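PDB 6ZDQ: telomerase reverse transcriptase from Candida albicans SC5314, which probably extends chromosome ends by adding telomeric DNA repeats, acting as a reverse transcriptase that copies a template within its RNA component. Local coordinates for residues K209-N214 with H447-K452; Q226-K231 with R429-D434; G230-I235 with G437-A442; M351-E356 with D467-A472. All blocks are in the same frame, centred on the assembly; numbering follows the deposited sequence.

Overall arrangement
Contacts 1, 2 and 3 meet at one five-stranded mixed sheet, consistent with the fingers of the reverse transcriptase fold. Contact 3 pairs strands 229-236 and 436-440; contact 1 sets helix 196-214 against the next strand, 446-451, and the centres of contacts 1 and 3 lie about 11 Å apart. Contact 2 shares Gly230 and Lys231 with contact 3 and brings helix 421-434 to the start of strand 229-236. Contact 4 crosses helices 347-356 and 460-477 about 19 Å from contact 2, centre to centre, and touches it where Met351 and Leu354 meet Arg429 and Ile432. Nearest atoms of all four lie about 24 to 32 Å from the bound nucleic acid.

Contact 1. Residues K209-N214 with H447-K452; sequences KYAKNN and HLYKRK
Tyr449 makes the first touch from strand 446-451. Its side chain, with CG beside the backbone N, leans toward the helical segment 209-214 and sets CE2 4.2 Å from CB of Ala211, an apolar contact made obliquely to the ring. Lys450 points the opposite way, away from the helix. Arg451 runs extended from CG to NE alongside Asn214, the two side chains pointing the same way. CB of Asn214 lies over one face of the guanidinium, off toward its rim, and Tyr210, swung out with CG anti to the backbone N, crosses the arginine at about a right angle. The tip of Arg451 is held mainly by Asp343, whose backbone O accepts a hydrogen bond from NH1, and by a cation-pi contact with Phe456. The amide of Asn214 is fixed in rotation by a nearly straight bond, ND2 to O of Tyr210 at 3.1 Å (169° at the hydrogen), which uses a lone pair in the carbonyl plane. The same oxygen accepts from the backbone N of Asn213 and of Asn214, so three bonds grip it. At Lys452 the backbone N donates to O of Asn214 at 2.7 Å, from above the carbonyl plane. The Lys452 side chain bends at chi3 (54°) and brings NZ within 3.3 Å of O of Lys212, a weak hydrogen bond. Helix 196-214 leads directly into strand 215-217, which pairs antiparallel with strand 446-451 through Lys450 and Val216; the Lys452-Asn214 bond extends that pairing by one step, with Asp343 of helix 341-344 packed against Tyr210 and Asn214.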
loop_
_atom_site.group_PDB
_atom_site.type_symbol
_atom_site.label_atom_id
_atom_site.label_comp_id
_atom_site.label_asym_id
_atom_site.label_seq_id
_atom_site.Cartn_x
_atom_site.Cartn_y
_atom_site.Cartn_z
ATOM N N LYS A 209 -26.306 6.387 -2.967
ATOM C CA LYS A 209 -26.298 7.557 -2.094
ATOM C C LYS A 209 -25.154 8.495 -2.451
ATOM O O LYS A 209 -25.321 9.721 -2.453
ATOM C CB LYS A 209 -26.192 7.114 -0.635
ATOM C CG LYS A 209 -26.531 8.190 0.382
ATOM C CD LYS A 209 -26.196 7.735 1.797
ATOM C CE LYS A 209 -26.680 6.315 2.067
ATOM N NZ LYS A 209 -28.149 6.163 1.884
ATOM N N TYR A 210 -23.982 7.932 -2.753
ATOM C CA TYR A 210 -22.831 8.740 -3.143
ATOM C C TYR A 210 -23.093 9.492 -4.443
ATOM O O TYR A 210 -22.744 10.672 -4.567
ATOM C CB TYR A 210 -21.601 7.841 -3.270
ATOM C CG TYR A 210 -20.330 8.546 -3.685
ATOM C CD1 TYR A 210 -19.552 9.220 -2.755
ATOM C CD2 TYR A 210 -19.896 8.517 -5.005
ATOM C CE1 TYR A 210 -18.385 9.858 -3.129
ATOM C CE2 TYR A 210 -18.733 9.150 -5.388
ATOM C CZ TYR A 210 -17.981 9.820 -4.446
ATOM O OH TYR A 210 -16.819 10.452 -4.824
ATOM N N ALA A 211 -23.705 8.824 -5.425
ATOM C CA ALA A 211 -23.935 9.449 -6.725
ATOM C C ALA A 211 -24.868 10.649 -6.629
ATOM O O ALA A 211 -24.806 11.548 -7.477
ATOM C CB ALA A 211 -24.492 8.422 -7.711
ATOM N N LYS A 212 -25.744 10.679 -5.622
ATOM C CA LYS A 212 -26.674 11.795 -5.479
ATOM C C LYS A 212 -25.936 13.112 -5.268
ATOM O O LYS A 212 -26.328 14.148 -5.817
ATOM C CB LYS A 212 -27.638 11.531 -4.323
ATOM C CG LYS A 212 -28.621 10.397 -4.568
ATOM C CD LYS A 212 -29.340 10.002 -3.283
ATOM C CE LYS A 212 -30.004 11.202 -2.625
ATOM N NZ LYS A 212 -30.587 10.858 -1.299
ATOM N N ASN A 213 -24.861 13.092 -4.482
ATOM C CA ASN A 213 -24.148 14.310 -4.122
ATOM C C ASN A 213 -22.906 14.560 -4.965
ATOM O O ASN A 213 -22.532 15.721 -5.163
ATOM C CB ASN A 213 -23.741 14.267 -2.645
ATOM C CG ASN A 213 -24.876 13.835 -1.740
ATOM O OD1 ASN A 213 -25.081 12.643 -1.507
ATOM N ND2 ASN A 213 -25.623 14.804 -1.222
ATOM N N ASN A 214 -22.260 13.510 -5.471
ATOM C CA ASN A 214 -20.977 13.651 -6.145
ATOM C C ASN A 214 -21.016 13.381 -7.640
ATOM O O ASN A 214 -20.191 13.933 -8.369
ATOM C CB ASN A 214 -19.941 12.713 -5.509
ATOM C CG ASN A 214 -19.711 13.012 -4.042
ATOM O OD1 ASN A 214 -18.826 13.790 -3.688
ATOM N ND2 ASN A 214 -20.511 12.397 -3.180
ATOM N N HIS A 447 -23.544 1.591 -15.949
ATOM C CA HIS A 447 -24.058 2.937 -15.724
ATOM C C HIS A 447 -22.867 3.882 -15.631
ATOM O O HIS A 447 -22.095 3.823 -14.668
ATOM C CB HIS A 447 -24.911 2.998 -14.456
ATOM C CG HIS A 447 -26.128 2.126 -14.499
ATOM N ND1 HIS A 447 -27.361 2.588 -14.905
ATOM C CD2 HIS A 447 -26.303 0.823 -14.177
ATOM C CE1 HIS A 447 -28.242 1.606 -14.836
ATOM N NE2 HIS A 447 -27.626 0.524 -14.397
ATOM N N LEU A 448 -22.717 4.745 -16.632
ATOM C CA LEU A 448 -21.589 5.663 -16.701
ATOM C C LEU A 448 -21.945 6.977 -16.021
ATOM O O LEU A 448 -23.000 7.559 -16.293
ATOM C CB LEU A 448 -21.187 5.905 -18.156
ATOM C CG LEU A 448 -20.849 4.643 -18.953
ATOM C CD1 LEU A 448 -20.531 4.980 -20.401
ATOM C CD2 LEU A 448 -19.692 3.903 -18.308
ATOM N N TYR A 449 -21.063 7.439 -15.135
ATOM C CA TYR A 449 -21.287 8.654 -14.362
ATOM C C TYR A 449 -20.123 9.616 -14.543
ATOM O O TYR A 449 -18.958 9.214 -14.441
ATOM C CB TYR A 449 -21.459 8.340 -12.871
ATOM C CG TYR A 449 -22.725 7.592 -12.526
ATOM C CD1 TYR A 449 -22.781 6.208 -12.608
ATOM C CD2 TYR A 449 -23.860 8.270 -12.103
ATOM C CE1 TYR A 449 -23.935 5.520 -12.288
ATOM C CE2 TYR A 449 -25.020 7.592 -11.783
ATOM C CZ TYR A 449 -25.052 6.217 -11.877
ATOM O OH TYR A 449 -26.205 5.534 -11.558
ATOM N N LYS A 450 -20.438 10.880 -14.807
ATOM C CA LYS A 450 -19.472 11.956 -14.659
ATOM C C LYS A 450 -19.605 12.565 -13.267
ATOM O O LYS A 450 -20.585 12.341 -12.553
ATOM C CB LYS A 450 -19.664 13.020 -15.739
ATOM C CG LYS A 450 -18.973 12.706 -17.056
ATOM C CD LYS A 450 -18.952 13.914 -17.978
ATOM C CE LYS A 450 -18.206 13.605 -19.265
ATOM N NZ LYS A 450 -18.206 14.760 -20.202
ATOM N N ARG A 451 -18.600 13.341 -12.874
ATOM C CA ARG A 451 -18.531 13.855 -11.515
ATOM C C ARG A 451 -18.987 15.306 -11.454
ATOM O O ARG A 451 -18.619 16.125 -12.300
ATOM C CB ARG A 451 -17.117 13.727 -10.949
ATOM C CG ARG A 451 -17.123 13.409 -9.468
ATOM C CD ARG A 451 -15.785 12.894 -8.988
ATOM N NE ARG A 451 -15.865 12.354 -7.633
ATOM C CZ ARG A 451 -15.955 13.093 -6.530
ATOM N NH1 ARG A 451 -15.984 14.416 -6.612
ATOM N NH2 ARG A 451 -16.020 12.508 -5.344
ATOM N N LYS A 452 -19.793 15.607 -10.439
ATOM C CA LYS A 452 -20.300 16.945 -10.176
ATOM C C LYS A 452 -19.421 17.721 -9.200
ATOM O O LYS A 452 -19.697 18.895 -8.934
ATOM C CB LYS A 452 -21.734 16.846 -9.636
ATOM C CG LYS A 452 -22.565 18.119 -9.707
ATOM C CD LYS A 452 -23.982 17.867 -9.207
ATOM C CE LYS A 452 -23.973 17.247 -7.818
ATOM N NZ LYS A 452 -25.349 16.961 -7.333
#

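Contact 2. Residues Q226-K231 with R429-D434; sequences QLPCGK and RSQIYD
Leu227 starts the contact, just before strand 229-236, by crossing the side chain of Asp434 at about a right angle. CG of Leu227 stands beside the backbone N, so the two methyls divide the aspartate between them: CD2 lies 3.3 Å from the carboxylate OD2, while CD1 is 3.7 Å from the backbone O of Asp434. Pro228 turns its ring into the helical segment 429-434. Its CG sits 3.4 Å from OG of Ser430, a hydroxyl anti to its own backbone N, and CD lies 4.0 Å from CB of Asp434. Gln431 starts out away from the proline, but a bend at chi2 (-71°) swings NE2 back to within 3.8 Å of Pro228 CG. At Cys229 the chain enters the strand, which pairs with strand 436-440, the one following helix 421-434 after Val435. The contact thus packs the last, wider pi-type turn of that helix against the lead-in of the neighbouring strand. Leucine and proline carbons meet polar atoms and CB of Asp434, and no hydrogen bond joins the segments; the carboxylate of Asp434 forms a salt bridge to Arg429, OD1 to NH2 at 2.7 Å, so its negative charge is probably offset within the helix.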
loop_
_atom_site.group_PDB
_atom_site.type_symbol
_atom_site.label_atom_id
_atom_site.label_comp_id
_atom_site.label_asym_id
_atom_site.label_seq_id
_atom_site.Cartn_x
_atom_site.Cartn_y
_atom_site.Cartn_z
ATOM N N GLN A 226 -14.203 9.498 -26.553
ATOM C CA GLN A 226 -12.938 9.081 -25.953
ATOM C C GLN A 226 -12.609 10.038 -24.814
ATOM O O GLN A 226 -12.166 11.169 -25.035
ATOM C CB GLN A 226 -11.828 9.033 -26.997
ATOM C CG GLN A 226 -11.814 10.200 -27.970
ATOM C CD GLN A 226 -10.677 10.097 -28.963
ATOM O OE1 GLN A 226 -9.864 9.175 -28.894
ATOM N NE2 GLN A 226 -10.615 11.042 -29.894
ATOM N N LEU A 227 -12.835 9.583 -23.591
ATOM C CA LEU A 227 -12.614 10.335 -22.368
ATOM C C LEU A 227 -11.911 9.442 -21.369
ATOM O O LEU A 227 -11.935 8.209 -21.499
ATOM C CB LEU A 227 -13.944 10.832 -21.779
ATOM C CG LEU A 227 -14.800 11.736 -22.664
ATOM C CD1 LEU A 227 -16.107 12.066 -21.966
ATOM C CD2 LEU A 227 -14.038 13.003 -23.015
ATOM N N PRO A 228 -11.258 10.015 -20.358
ATOM C CA PRO A 228 -10.671 9.188 -19.298
ATOM C C PRO A 228 -11.745 8.354 -18.613
ATOM O O PRO A 228 -12.758 8.878 -18.145
ATOM C CB PRO A 228 -10.054 10.215 -18.344
ATOM C CG PRO A 228 -9.803 11.412 -19.197
ATOM C CD PRO A 228 -10.925 11.444 -20.190
ATOM N N CYS A 229 -11.517 7.045 -18.560
ATOM C CA CYS A 229 -12.516 6.108 -18.066
ATOM C C CYS A 229 -11.928 5.266 -16.944
ATOM O O CYS A 229 -10.868 4.654 -17.112
ATOM C CB CYS A 229 -13.028 5.206 -19.192
ATOM S SG CYS A 229 -14.512 4.270 -18.765
ATOM N N GLY A 230 -12.619 5.237 -15.808
ATOM C CA GLY A 230 -12.210 4.408 -14.691
ATOM C C GLY A 230 -13.298 3.449 -14.255
ATOM O O GLY A 230 -14.341 3.348 -14.909
ATOM N N LYS A 231 -13.074 2.739 -13.150
ATOM C CA LYS A 231 -14.027 1.764 -12.632
ATOM C C LYS A 231 -14.269 2.063 -11.160
ATOM O O LYS A 231 -13.339 2.000 -10.350
ATOM C CB LYS A 231 -13.511 0.333 -12.826
ATOM C CG LYS A 231 -14.600 -0.693 -13.109
ATOM C CD LYS A 231 -14.067 -1.863 -13.931
ATOM C CE LYS A 231 -13.154 -2.765 -13.115
ATOM N NZ LYS A 231 -13.912 -3.559 -12.108
ATOM N N ARG A 429 -7.571 19.610 -17.172
ATOM C CA ARG A 429 -9.025 19.685 -17.074
ATOM C C ARG A 429 -9.683 18.386 -17.521
ATOM O O ARG A 429 -10.759 18.034 -17.024
ATOM C CB ARG A 429 -9.558 20.864 -17.889
ATOM C CG ARG A 429 -9.209 20.819 -19.363
ATOM C CD ARG A 429 -10.223 21.595 -20.185
ATOM N NE ARG A 429 -11.569 21.052 -20.025
ATOM C CZ ARG A 429 -12.060 20.046 -20.743
ATOM N NH1 ARG A 429 -11.314 19.470 -21.677
ATOM N NH2 ARG A 429 -13.295 19.614 -20.528
ATOM N N SER A 430 -9.063 17.668 -18.461
ATOM C CA SER A 430 -9.587 16.367 -18.865
ATOM C C SER A 430 -9.596 15.392 -17.693
ATOM O O SER A 430 -10.567 14.653 -17.497
ATOM C CB SER A 430 -8.765 15.807 -20.026
ATOM O OG SER A 430 -9.212 14.515 -20.397
ATOM N N GLN A 431 -8.518 15.378 -16.906
ATOM C CA GLN A 431 -8.441 14.542 -15.713
ATOM C C GLN A 431 -9.341 15.035 -14.587
ATOM O O GLN A 431 -9.543 14.300 -13.615
ATOM C CB GLN A 431 -6.994 14.460 -15.220
ATOM C CG GLN A 431 -6.044 13.759 -16.179
ATOM C CD GLN A 431 -6.284 12.265 -16.250
ATOM O OE1 GLN A 431 -6.321 11.581 -15.228
ATOM N NE2 GLN A 431 -6.452 11.750 -17.462
ATOM N N ILE A 432 -9.854 16.262 -14.674
ATOM C CA ILE A 432 -10.712 16.818 -13.634
ATOM C C ILE A 432 -12.178 16.583 -13.975
ATOM O O ILE A 432 -12.926 16.000 -13.181
ATOM C CB ILE A 432 -10.430 18.318 -13.432
ATOM C CG1 ILE A 432 -9.016 18.528 -12.889
ATOM C CG2 ILE A 432 -11.461 18.935 -12.501
ATOM C CD1 ILE A 432 -8.591 19.978 -12.841
ATOM N N TYR A 433 -12.596 17.034 -15.158
ATOM C CA TYR A 433 -14.004 17.027 -15.543
ATOM C C TYR A 433 -14.388 15.781 -16.341
ATOM O O TYR A 433 -15.306 15.049 -15.958
ATOM C CB TYR A 433 -14.328 18.294 -16.343
ATOM C CG TYR A 433 -14.133 19.580 -15.570
ATOM C CD1 TYR A 433 -15.164 20.116 -14.809
ATOM C CD2 TYR A 433 -12.923 20.260 -15.605
ATOM C CE1 TYR A 433 -14.995 21.293 -14.102
ATOM C CE2 TYR A 433 -12.744 21.438 -14.900
ATOM C CZ TYR A 433 -13.783 21.950 -14.150
ATOM O OH TYR A 433 -13.613 23.121 -13.447
ATOM N N ASP A 434 -13.688 15.530 -17.448
ATOM C CA ASP A 434 -14.100 14.527 -18.426
ATOM C C ASP A 434 -14.023 13.095 -17.911
ATOM O O ASP A 434 -14.519 12.192 -18.594
ATOM C CB ASP A 434 -13.255 14.658 -19.694
ATOM C CG ASP A 434 -13.471 15.978 -20.404
ATOM O OD1 ASP A 434 -13.056 17.020 -19.859
ATOM O OD2 ASP A 434 -14.063 15.973 -21.505
#

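Contact 3. Residues G230-I235 with G437-A442; sequences GKIKLI and GSVKDA
Ser438 joins two strands of the mixed sheet through both backbone polar atoms. Its N donates to O of Gly230 at 3.2 Å, from above the carbonyl plane, and its O receives a weak hydrogen bond from N of Ile232 at 3.4 Å. Bonds from one residue to both neighbours of Lys231 are the mark of parallel pairing, here between 229-236 and 436-440, consistent with the fingers sheet of reverse transcriptases. CA of Gly437 adds a CA-H...O contact to the same Gly230 oxygen. The two short strand segments run 57° apart; between them only the Gly230-Gly437 and Lys231-Ser438 bridges form, the pairing beginning just before, at Val436. Ile232 packs on one face where the strands part: CG1 lies 4.0 Å from CA of Gly437, where no side chain intervenes, and CD1 meets CG2 of Val439 at 3.7 Å, the side chains crossing obliquely. Tyr203 of helix 196-214 also touches Val439 and donates its hydroxyl to O of Ile232. On the opposite face Ser438 holds OG between its own N and carbonyl carbon, 3.7 Å from CG of Lys231. The lysine bends at its last two torsions, leaving NZ 5.4 Å from the like-charged NZ of Lys440.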
loop_
_atom_site.group_PDB
_atom_site.type_symbol
_atom_site.label_atom_id
_atom_site.label_comp_id
_atom_site.label_asym_id
_atom_site.label_seq_id
_atom_site.Cartn_x
_atom_site.Cartn_y
_atom_site.Cartn_z
ATOM N N GLY A 230 -12.619 5.237 -15.808
ATOM C CA GLY A 230 -12.210 4.408 -14.691
ATOM C C GLY A 230 -13.298 3.449 -14.255
ATOM O O GLY A 230 -14.341 3.348 -14.909
ATOM N N LYS A 231 -13.074 2.739 -13.150
ATOM C CA LYS A 231 -14.027 1.764 -12.632
ATOM C C LYS A 231 -14.269 2.063 -11.160
ATOM O O LYS A 231 -13.339 2.000 -10.350
ATOM C CB LYS A 231 -13.511 0.333 -12.826
ATOM C CG LYS A 231 -14.600 -0.693 -13.109
ATOM C CD LYS A 231 -14.067 -1.863 -13.931
ATOM C CE LYS A 231 -13.154 -2.765 -13.115
ATOM N NZ LYS A 231 -13.912 -3.559 -12.108
ATOM N N ILE A 232 -15.512 2.397 -10.820
ATOM C CA ILE A 232 -15.849 2.776 -9.452
ATOM C C ILE A 232 -15.811 1.541 -8.560
ATOM O O ILE A 232 -16.490 0.542 -8.828
ATOM C CB ILE A 232 -17.219 3.463 -9.396
ATOM C CG1 ILE A 232 -17.200 4.740 -10.240
ATOM C CG2 ILE A 232 -17.604 3.774 -7.956
ATOM C CD1 ILE A 232 -18.504 5.504 -10.223
ATOM N N LYS A 233 -15.010 1.603 -7.499
ATOM C CA LYS A 233 -14.908 0.537 -6.516
ATOM C C LYS A 233 -14.966 1.130 -5.114
ATOM O O LYS A 233 -14.763 2.331 -4.917
ATOM C CB LYS A 233 -13.619 -0.276 -6.703
ATOM C CG LYS A 233 -13.538 -1.008 -8.036
ATOM C CD LYS A 233 -12.250 -1.809 -8.154
ATOM C CE LYS A 233 -12.176 -2.553 -9.481
ATOM N NZ LYS A 233 -10.904 -3.314 -9.635
ATOM N N LEU A 234 -15.250 0.274 -4.135
ATOM C CA LEU A 234 -15.408 0.685 -2.747
ATOM C C LEU A 234 -14.297 0.100 -1.881
ATOM O O LEU A 234 -13.919 -1.066 -2.040
ATOM C CB LEU A 234 -16.773 0.257 -2.199
ATOM C CG LEU A 234 -17.995 0.951 -2.805
ATOM C CD1 LEU A 234 -19.276 0.374 -2.233
ATOM C CD2 LEU A 234 -17.930 2.451 -2.568
ATOM N N ILE A 235 -13.784 0.918 -0.964
ATOM C CA ILE A 235 -12.739 0.511 -0.026
ATOM C C ILE A 235 -13.171 0.876 1.393
ATOM O O ILE A 235 -13.279 2.067 1.717
ATOM C CB ILE A 235 -11.391 1.165 -0.372
ATOM C CG1 ILE A 235 -10.957 0.791 -1.791
ATOM C CG2 ILE A 235 -10.327 0.750 0.628
ATOM C CD1 ILE A 235 -10.654 -0.681 -1.969
ATOM N N GLY A 437 -16.640 7.223 -14.682
ATOM C CA GLY A 437 -16.533 5.931 -14.028
ATOM C C GLY A 437 -17.735 5.064 -14.348
ATOM O O GLY A 437 -18.854 5.561 -14.488
ATOM N N SER A 438 -17.500 3.761 -14.465
ATOM C CA SER A 438 -18.541 2.810 -14.826
ATOM C C SER A 438 -19.019 2.042 -13.600
ATOM O O SER A 438 -18.251 1.769 -12.673
ATOM C CB SER A 438 -18.040 1.827 -15.886
ATOM O OG SER A 438 -17.054 0.958 -15.354
ATOM N N VAL A 439 -20.303 1.687 -13.610
ATOM C CA VAL A 439 -20.919 0.899 -12.548
ATOM C C VAL A 439 -21.800 -0.158 -13.199
ATOM O O VAL A 439 -22.776 0.178 -13.878
ATOM C CB VAL A 439 -21.751 1.760 -11.581
ATOM C CG1 VAL A 439 -22.493 0.874 -10.591
ATOM C CG2 VAL A 439 -20.863 2.752 -10.847
ATOM N N LYS A 440 -21.461 -1.428 -12.995
ATOM C CA LYS A 440 -22.237 -2.536 -13.535
ATOM C C LYS A 440 -23.343 -2.898 -12.551
ATOM O O LYS A 440 -23.066 -3.231 -11.393
ATOM C CB LYS A 440 -21.338 -3.741 -13.812
ATOM C CG LYS A 440 -20.219 -3.462 -14.804
ATOM C CD LYS A 440 -19.295 -4.660 -14.951
ATOM C CE LYS A 440 -18.123 -4.343 -15.867
ATOM N NZ LYS A 440 -17.156 -5.475 -15.942
ATOM N N ASP A 441 -24.591 -2.836 -13.010
ATOM C CA ASP A 441 -25.728 -3.133 -12.154
ATOM C C ASP A 441 -25.883 -4.646 -11.997
ATOM O O ASP A 441 -25.067 -5.435 -12.482
ATOM C CB ASP A 441 -26.999 -2.490 -12.711
ATOM C CG ASP A 441 -27.551 -3.224 -13.921
ATOM O OD1 ASP A 441 -26.758 -3.809 -14.687
ATOM O OD2 ASP A 441 -28.787 -3.217 -14.106
ATOM N N ALA A 442 -26.942 -5.054 -11.294
ATOM C CA ALA A 442 -27.179 -6.475 -11.050
ATOM C C ALA A 442 -27.338 -7.246 -12.356
ATOM O O ALA A 442 -26.786 -8.341 -12.517
ATOM C CB ALA A 442 -28.411 -6.655 -10.161
#

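Contact 4. Residues M351-E356 with D467-A472; sequences MKKLEE and DILYSA
Lys353 lays its aliphatic chain along helix 460-477. CG stands beside the backbone N, and a bend at chi2 (-57°) turns the remainder, otherwise extended, along the neighbouring helix. CG comes 4.1 Å from CD1 of Leu469, whose side chain it crosses at about a right angle, and CD lies 4.0 Å from CB of Ala472. This leaves the ammonium beyond the apolar patch, where NZ makes a weak salt bridge to OE2 of Glu356 at 3.5 Å, one helical turn on, and a long, weak ion pair with Asp476. Leu469 reaches the lysine because its CG is anti to the backbone N (chi1 -179°), with CD1 on the near side. The segments 351-356 and 467-472 cross almost perpendicularly, at 87°, their axes 9.5 Å apart at closest approach. In the palm of the reverse transcriptase fold, to which this pair probably belongs, helices pack beside a central antiparallel sheet; helix 460-477 touches its strand 489-492 through Tyr470 and Ser471. Leu354 and Ile468 meet tip to tip, CD2 to CD1 at 3.7 Å, again crossing at about a right angle. Each carries its CG or CG1 beside the backbone N and has an extended second torsion, which pushes the terminal methyls out into the crossing. Ile468 also packs on Leu286 and Leu290 of helix 263-296, while Leu354 touches Cys428 of helix 421-434.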
loop_
_atom_site.group_PDB
_atom_site.type_symbol
_atom_site.label_atom_id
_atom_site.label_comp_id
_atom_site.label_asym_id
_atom_site.label_seq_id
_atom_site.Cartn_x
_atom_site.Cartn_y
_atom_site.Cartn_z
ATOM N N MET A 351 -8.841 24.692 -11.179
ATOM C CA MET A 351 -8.388 24.999 -12.532
ATOM C C MET A 351 -7.611 26.312 -12.576
ATOM O O MET A 351 -6.555 26.396 -13.215
ATOM C CB MET A 351 -9.580 25.042 -13.488
ATOM C CG MET A 351 -9.184 25.045 -14.956
ATOM S SD MET A 351 -8.257 23.570 -15.422
ATOM C CE MET A 351 -7.780 23.985 -17.098
ATOM N N LYS A 352 -8.114 27.351 -11.901
ATOM C CA LYS A 352 -7.443 28.647 -11.952
ATOM C C LYS A 352 -6.106 28.611 -11.219
ATOM O O LYS A 352 -5.149 29.274 -11.636
ATOM C CB LYS A 352 -8.349 29.748 -11.388
ATOM C CG LYS A 352 -8.471 29.775 -9.871
ATOM C CD LYS A 352 -9.150 31.049 -9.389
ATOM C CE LYS A 352 -9.240 31.082 -7.871
ATOM N NZ LYS A 352 -9.931 32.300 -7.367
ATOM N N LYS A 353 -6.017 27.844 -10.128
ATOM C CA LYS A 353 -4.747 27.721 -9.420
ATOM C C LYS A 353 -3.710 26.989 -10.260
ATOM O O LYS A 353 -2.510 27.257 -10.133
ATOM C CB LYS A 353 -4.952 27.012 -8.082
ATOM C CG LYS A 353 -5.826 27.781 -7.106
ATOM C CD LYS A 353 -5.265 29.167 -6.839
ATOM C CE LYS A 353 -6.167 29.952 -5.902
ATOM N NZ LYS A 353 -5.663 31.330 -5.657
ATOM N N LEU A 354 -4.147 26.064 -11.117
ATOM C CA LEU A 354 -3.219 25.418 -12.039
ATOM C C LEU A 354 -2.784 26.367 -13.148
ATOM O O LEU A 354 -1.660 26.259 -13.650
ATOM C CB LEU A 354 -3.856 24.164 -12.637
ATOM C CG LEU A 354 -4.121 22.996 -11.686
ATOM C CD1 LEU A 354 -4.843 21.874 -12.411
ATOM C CD2 LEU A 354 -2.821 22.492 -11.079
ATOM N N GLU A 355 -3.657 27.295 -13.544
ATOM C CA GLU A 355 -3.293 28.272 -14.563
ATOM C C GLU A 355 -2.362 29.347 -14.017
ATOM O O GLU A 355 -1.530 29.875 -14.764
ATOM C CB GLU A 355 -4.553 28.904 -15.153
ATOM C CG GLU A 355 -5.422 27.923 -15.924
ATOM C CD GLU A 355 -6.764 28.510 -16.307
ATOM O OE1 GLU A 355 -7.165 29.524 -15.699
ATOM O OE2 GLU A 355 -7.418 27.957 -17.217
ATOM N N GLU A 356 -2.485 29.686 -12.730
ATOM C CA GLU A 356 -1.568 30.644 -12.120
ATOM C C GLU A 356 -0.133 30.136 -12.103
ATOM O O GLU A 356 0.798 30.941 -11.989
ATOM C CB GLU A 356 -2.019 30.979 -10.697
ATOM C CG GLU A 356 -3.354 31.700 -10.617
ATOM C CD GLU A 356 -3.768 32.008 -9.191
ATOM O OE1 GLU A 356 -2.884 32.040 -8.308
ATOM O OE2 GLU A 356 -4.977 32.213 -8.950
ATOM N N ASP A 467 -2.818 18.770 -3.635
ATOM C CA ASP A 467 -1.648 19.394 -3.024
ATOM C C ASP A 467 -1.524 20.855 -3.443
ATOM O O ASP A 467 -1.337 21.741 -2.601
ATOM C CB ASP A 467 -0.385 18.614 -3.393
ATOM C CG ASP A 467 0.742 18.814 -2.395
ATOM O OD1 ASP A 467 0.746 19.847 -1.691
ATOM O OD2 ASP A 467 1.625 17.933 -2.312
ATOM N N ILE A 468 -1.614 21.125 -4.748
ATOM C CA ILE A 468 -1.497 22.496 -5.241
ATOM C C ILE A 468 -2.641 23.356 -4.718
ATOM O O ILE A 468 -2.441 24.511 -4.325
ATOM C CB ILE A 468 -1.434 22.510 -6.780
ATOM C CG1 ILE A 468 -0.192 21.763 -7.267
ATOM C CG2 ILE A 468 -1.428 23.937 -7.303
ATOM C CD1 ILE A 468 -0.082 21.675 -8.771
ATOM N N LEU A 469 -3.858 22.809 -4.710
ATOM C CA LEU A 469 -5.019 23.585 -4.283
ATOM C C LEU A 469 -4.946 23.924 -2.799
ATOM O O LEU A 469 -5.116 25.085 -2.408
ATOM C CB LEU A 469 -6.305 22.820 -4.597
ATOM C CG LEU A 469 -7.611 23.528 -4.232
ATOM C CD1 LEU A 469 -7.712 24.857 -4.962
ATOM C CD2 LEU A 469 -8.808 22.647 -4.549
ATOM N N TYR A 470 -4.694 22.922 -1.953
ATOM C CA TYR A 470 -4.669 23.175 -0.516
ATOM C C TYR A 470 -3.456 24.001 -0.110
ATOM O O TYR A 470 -3.546 24.809 0.822
ATOM C CB TYR A 470 -4.700 21.858 0.257
ATOM C CG TYR A 470 -6.097 21.344 0.527
ATOM C CD1 TYR A 470 -7.208 21.974 -0.020
ATOM C CD2 TYR A 470 -6.307 20.242 1.346
ATOM C CE1 TYR A 470 -8.488 21.512 0.229
ATOM C CE2 TYR A 470 -7.583 19.774 1.601
ATOM C CZ TYR A 470 -8.670 20.412 1.040
ATOM O OH TYR A 470 -9.940 19.949 1.293
ATOM N N SER A 471 -2.322 23.825 -0.791
ATOM C CA SER A 471 -1.162 24.656 -0.486
ATOM C C SER A 471 -1.385 26.096 -0.931
ATOM O O SER A 471 -0.818 27.020 -0.340
ATOM C CB SER A 471 0.093 24.083 -1.138
ATOM O OG SER A 471 1.259 24.568 -0.496
ATOM N N ALA A 472 -2.198 26.303 -1.970
ATOM C CA ALA A 472 -2.603 27.657 -2.329
ATOM C C ALA A 472 -3.613 28.211 -1.333
ATOM O O ALA A 472 -3.603 29.411 -1.035
ATOM C CB ALA A 472 -3.179 27.675 -3.745
#